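Local coordinates for putative capsular polysaccharide biosynthesis protein (Streptococcus pneumoniae serotype 4, PDB 6EWJ), which probably acts as a pyridoxal phosphate-dependent sugar aminotransferase in the biosynthesis of pneumococcal teichoic acid, at residues Thr159-Ser162 / Lys163-Ala167; Glu227-Lys230 / Glu231-Leu235. All coordinates share one frame; numbering follows the deposited sequence.

Contact 1: Thr159-Ser162 / Lys163-Ala167; sequences TASS and KWQKA
Ser162 O accepts Lys166 N at 3.0 Å, with an N-H...O angle of 162°, and this bond closes the first turn of the helix that begins at Lys163. Ser162 is the N-cap. Its OG accepts Gln165 N at 3.2 Å, so the serine side chain takes up an amide that the first turn cannot satisfy by itself. The torsion (chi1 75°) places OG between the backbone N and the carbonyl carbon of Ser162, turned back over the start of the helix. There it also lies against Gln165 CG.

The side chain of Gln165 folds back along the incoming loop. Its CG stands anti to the carbonyl carbon (chi1 -69°), and the chain runs on extended, which carries the amide past Ser162 to Ser161. Gln165 OE1 takes two hydrogen bonds from that one residue: Ser161 N at 3.0 Å and Ser161 OG at 3.2 Å. Both donors approach from the same face of the amide plane. The backbone N-H stands well above that plane, while the hydroxyl is less tilted. The pair of bonds limits the rotation of the amide and ties it to the loop.

Ala160 packs one residue further back in the loop. Its CB presses on the helix backbone, 3.4 Å from Lys166 N, and lies 3.9 Å from Lys166 CB. The methyl group thus packs the loop closely on the helix backbone at Lys166.

The arrangement is a serine N-cap with the preceding loop held to the first turn by a glutamine. Beyond it, Leu75 O, just past helix 64-74, receives both Gln165 NE2 and Ser162 OG. Trp164 and Lys163 face helix 225-236, and the short helix 163-168 leads into strand 172-177 of the central mixed sheet.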
loop_
_atom_site.group_PDB
_atom_site.type_symbol
_atom_site.label_atom_id
_atom_site.label_comp_id
_atom_site.label_asym_id
_atom_site.label_seq_id
_atom_site.Cartn_x
_atom_site.Cartn_y
_atom_site.Cartn_z
ATOM N N THR A 159 -18.030 20.791 16.055
ATOM C CA THR A 159 -17.519 20.502 17.389
ATOM C C THR A 159 -16.290 19.637 17.189
ATOM O O THR A 159 -16.410 18.465 16.852
ATOM C CB THR A 159 -18.550 19.791 18.281
ATOM O OG1 THR A 159 -19.581 20.718 18.646
ATOM C CG2 THR A 159 -17.905 19.246 19.572
ATOM N N ALA A 160 -15.122 20.229 17.397
ATOM C CA ALA A 160 -13.865 19.517 17.269
ATOM C C ALA A 160 -13.816 18.286 18.207
ATOM O O ALA A 160 -14.302 18.351 19.326
ATOM C CB ALA A 160 -12.709 20.465 17.551
ATOM N N SER A 161 -13.245 17.169 17.738
ATOM C CA SER A 161 -12.974 16.003 18.610
ATOM C C SER A 161 -11.644 15.318 18.282
ATOM O O SER A 161 -11.522 14.115 18.391
ATOM C CB SER A 161 -14.133 15.005 18.540
ATOM O OG SER A 161 -14.273 14.476 17.241
ATOM N N SER A 162 -10.640 16.105 17.913
ATOM C CA SER A 162 -9.268 15.616 17.761
ATOM C C SER A 162 -8.332 16.817 17.723
ATOM O O SER A 162 -8.801 17.950 17.536
ATOM C CB SER A 162 -9.103 14.820 16.463
ATOM O OG SER A 162 -9.059 15.679 15.329
ATOM N N LYS A 163 -7.030 16.567 17.866
ATOM C CA LYS A 163 -6.031 17.616 17.808
ATOM C C LYS A 163 -6.224 18.521 16.590
ATOM O O LYS A 163 -6.457 19.723 16.729
ATOM C CB LYS A 163 -4.622 17.034 17.793
ATOM C CG LYS A 163 -3.526 18.099 17.735
ATOM C CD LYS A 163 -2.137 17.525 17.951
ATOM C CE LYS A 163 -1.576 16.926 16.684
ATOM N NZ LYS A 163 -0.212 16.342 16.903
ATOM N N TRP A 164 -6.162 17.932 15.408
ATOM C CA TRP A 164 -6.193 18.708 14.176
ATOM C C TRP A 164 -7.562 19.323 13.911
ATOM O O TRP A 164 -7.643 20.440 13.407
ATOM C CB TRP A 164 -5.696 17.883 12.990
ATOM C CG TRP A 164 -4.250 17.567 13.082
ATOM C CD1 TRP A 164 -3.693 16.326 13.194
ATOM C CD2 TRP A 164 -3.158 18.505 13.121
ATOM N NE1 TRP A 164 -2.324 16.428 13.294
ATOM C CE2 TRP A 164 -1.970 17.754 13.257
ATOM C CE3 TRP A 164 -3.072 19.906 13.066
ATOM C CZ2 TRP A 164 -0.701 18.355 13.301
ATOM C CZ3 TRP A 164 -1.817 20.503 13.118
ATOM C CH2 TRP A 164 -0.644 19.720 13.232
ATOM N N GLN A 165 -8.636 18.652 14.314
ATOM C CA GLN A 165 -9.980 19.257 14.185
ATOM C C GLN A 165 -10.139 20.515 15.032
ATOM O O GLN A 165 -10.836 21.450 14.628
ATOM C CB GLN A 165 -11.085 18.273 14.560
ATOM C CG GLN A 165 -11.249 17.118 13.581
ATOM C CD GLN A 165 -12.154 16.033 14.154
ATOM O OE1 GLN A 165 -13.096 16.320 14.895
ATOM N NE2 GLN A 165 -11.832 14.781 13.864
ATOM N N LYS A 166 -9.561 20.495 16.234
ATOM C CA LYS A 166 -9.544 21.694 17.086
ATOM C C LYS A 166 -8.767 22.827 16.463
ATOM O O LYS A 166 -9.155 23.968 16.619
ATOM C CB LYS A 166 -9.091 21.431 18.523
ATOM C CG LYS A 166 -9.681 22.388 19.540
ATOM C CD LYS A 166 -9.549 21.969 21.016
ATOM C CE LYS A 166 -9.631 20.468 21.355
ATOM N NZ LYS A 166 -8.302 19.793 21.346
ATOM N N ALA A 167 -7.673 22.505 15.772
ATOM C CA ALA A 167 -6.790 23.525 15.167
ATOM C C ALA A 167 -7.563 24.371 14.129
ATOM O O ALA A 167 -7.533 25.602 14.122
ATOM C CB ALA A 167 -5.566 22.835 14.542
#

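Contact 2: Glu227-Lys230 / Glu231-Leu235; sequences EMYK and EFQIL
Glu231, Phe232 and Gln233 donate their backbone N-H groups to Glu227 O, Met228 O and Tyr229 O in turn. The i to i+4 bond from Glu231 N to Glu227 O is 3.0 Å long, and the other two are similar, as in a regular alpha-helix.

Like charges meet on one side. Glu227 and Glu231 run side by side in the same direction, and their OE2 atoms are 3.7 Å apart. The carboxylate planes are turned 50° against each other. Lys163 NZ forms salt bridges with both OE2 atoms, and Trp164 NE1 probably hydrogen-bonds to Glu231 OE1.

The aromatic contacts are of two kinds. Gln233 CG lies over a face of the Tyr229 ring, 4.1 Å from its centroid, in a CH-pi contact. A bend at chi2 (-56°) turns the Gln233 amide along the ring, with its plane 40° from that of the ring. Gln233 OE1 comes within 3.2 Å of Tyr229 OH, and the hydroxyl is hydrogen-bonded to Glu46 OE1. Met228 and Phe232 make a Met-aromatic contact. Met228 SD approaches obliquely, 3.7 Å from Phe232 CE2, and Met228 CG lies at the ring edge, in its plane. This pair is buried against Val74 of helix 64-74.

The helix is therefore amphipathic, with an apolar face turned to the interior. On its acidic side, the shared lysine probably offsets the repulsion between the two carboxylates and favours their charged forms.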
loop_
_atom_site.group_PDB
_atom_site.type_symbol
_atom_site.label_atom_id
_atom_site.label_comp_id
_atom_site.label_asym_id
_atom_site.label_seq_id
_atom_site.Cartn_x
_atom_site.Cartn_y
_atom_site.Cartn_z
ATOM N N GLU A 227 5.938 18.678 11.795
ATOM C CA GLU A 227 5.153 17.782 12.677
ATOM C C GLU A 227 4.099 17.029 11.844
ATOM O O GLU A 227 3.908 15.819 12.008
ATOM C CB GLU A 227 4.500 18.582 13.819
ATOM C CG GLU A 227 3.580 17.815 14.771
ATOM C CD GLU A 227 2.876 18.725 15.779
ATOM O OE1 GLU A 227 3.318 19.884 15.998
ATOM O OE2 GLU A 227 1.859 18.299 16.380
ATOM N N MET A 228 3.420 17.753 10.953
ATOM C CA MET A 228 2.361 17.160 10.119
ATOM C C MET A 228 2.964 16.137 9.166
ATOM O O MET A 228 2.429 15.061 8.970
ATOM C CB MET A 228 1.630 18.247 9.320
ATOM C CG MET A 228 0.532 17.745 8.414
ATOM S SD MET A 228 -0.889 16.986 9.269
ATOM C CE MET A 228 -1.790 18.421 9.815
ATOM N N TYR A 229 4.097 16.502 8.580
ATOM C CA TYR A 229 4.833 15.615 7.680
ATOM C C TYR A 229 5.201 14.362 8.425
ATOM O O TYR A 229 4.963 13.274 7.935
ATOM C CB TYR A 229 6.111 16.278 7.158
ATOM C CG TYR A 229 6.964 15.411 6.239
ATOM C CD1 TYR A 229 6.642 15.251 4.887
ATOM C CD2 TYR A 229 8.080 14.752 6.717
ATOM C CE1 TYR A 229 7.417 14.487 4.044
ATOM C CE2 TYR A 229 8.864 13.961 5.874
ATOM C CZ TYR A 229 8.533 13.846 4.547
ATOM O OH TYR A 229 9.275 13.054 3.704
ATOM N N LYS A 230 5.780 14.517 9.610
ATOM C CA LYS A 230 6.169 13.349 10.435
ATOM C C LYS A 230 4.975 12.396 10.797
ATOM O O LYS A 230 5.120 11.157 10.761
ATOM C CB LYS A 230 6.909 13.831 11.683
ATOM C CG LYS A 230 7.467 12.729 12.546
ATOM C CD LYS A 230 8.417 13.245 13.649
ATOM C CE LYS A 230 8.631 12.066 14.675
ATOM N NZ LYS A 230 9.346 10.887 14.088
ATOM N N GLU A 231 3.793 12.951 11.040
ATOM C CA GLU A 231 2.586 12.137 11.331
ATOM C C GLU A 231 2.142 11.275 10.144
ATOM O O GLU A 231 1.738 10.114 10.315
ATOM C CB GLU A 231 1.404 13.012 11.806
ATOM C CG GLU A 231 1.519 13.374 13.291
ATOM C CD GLU A 231 0.435 14.315 13.828
ATOM O OE1 GLU A 231 -0.721 14.216 13.410
ATOM O OE2 GLU A 231 0.775 15.177 14.687
ATOM N N PHE A 232 2.214 11.819 8.939
ATOM C CA PHE A 232 1.916 11.018 7.722
ATOM C C PHE A 232 2.928 9.899 7.531
ATOM O O PHE A 232 2.564 8.745 7.200
ATOM C CB PHE A 232 1.908 11.864 6.468
ATOM C CG PHE A 232 0.625 12.581 6.220
ATOM C CD1 PHE A 232 -0.377 11.992 5.508
ATOM C CD2 PHE A 232 0.432 13.863 6.686
ATOM C CE1 PHE A 232 -1.574 12.672 5.280
ATOM C CE2 PHE A 232 -0.747 14.550 6.439
ATOM C CZ PHE A 232 -1.755 13.954 5.748
ATOM N N GLN A 233 4.214 10.250 7.722
ATOM C CA GLN A 233 5.302 9.293 7.567
ATOM C C GLN A 233 5.100 8.089 8.438
ATOM O O GLN A 233 5.212 6.953 7.955
ATOM C CB GLN A 233 6.681 9.929 7.860
ATOM C CG GLN A 233 7.207 10.783 6.731
ATOM C CD GLN A 233 7.338 10.103 5.377
ATOM O OE1 GLN A 233 7.104 10.745 4.347
ATOM N NE2 GLN A 233 7.692 8.830 5.352
ATOM N N ILE A 234 4.764 8.355 9.698
ATOM C CA ILE A 234 4.553 7.356 10.725
ATOM C C ILE A 234 3.369 6.432 10.383
ATOM O O ILE A 234 3.450 5.206 10.481
ATOM C CB ILE A 234 4.371 8.051 12.080
ATOM C CG1 ILE A 234 5.726 8.544 12.613
ATOM C CG2 ILE A 234 3.792 7.129 13.162
ATOM C CD1 ILE A 234 6.756 8.989 11.579
ATOM N N LEU A 235 2.277 7.032 9.882
ATOM C CA LEU A 235 1.124 6.222 9.485
ATOM C C LEU A 235 1.380 5.377 8.250
ATOM O O LEU A 235 0.759 4.313 8.100
ATOM C CB LEU A 235 -0.135 7.090 9.248
ATOM C CG LEU A 235 -0.660 7.852 10.451
ATOM C CD1 LEU A 235 -1.912 8.633 10.118
ATOM C CD2 LEU A 235 -0.905 6.974 11.675
#

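How the contacts relate
Contact 1, at the start of helix 163-168, and contact 2, on helix 225-236, touch, although their centres are about 17 Å apart. Polar bridges join them, among them Lys163 NZ to Glu231 OE2 at 2.7 Å and, as a probable hydrogen bond, Trp164 NE1 to Glu231 OE1 at 2.7 Å. Apolar packing runs beside these, with Trp164 CE2 3.5 Å from Met228 CE. Thus the first turn of helix 163-168 docks on helix 225-236 around Glu227, Met228 and Glu231. Contact 1 lies away from the residues that bind the cofactor. Contact 2 is nearer: the Phe232 side chain is about 12 Å from that of Ala64, which binds pyridoxal phosphate in a holo structure. No cofactor is bound here.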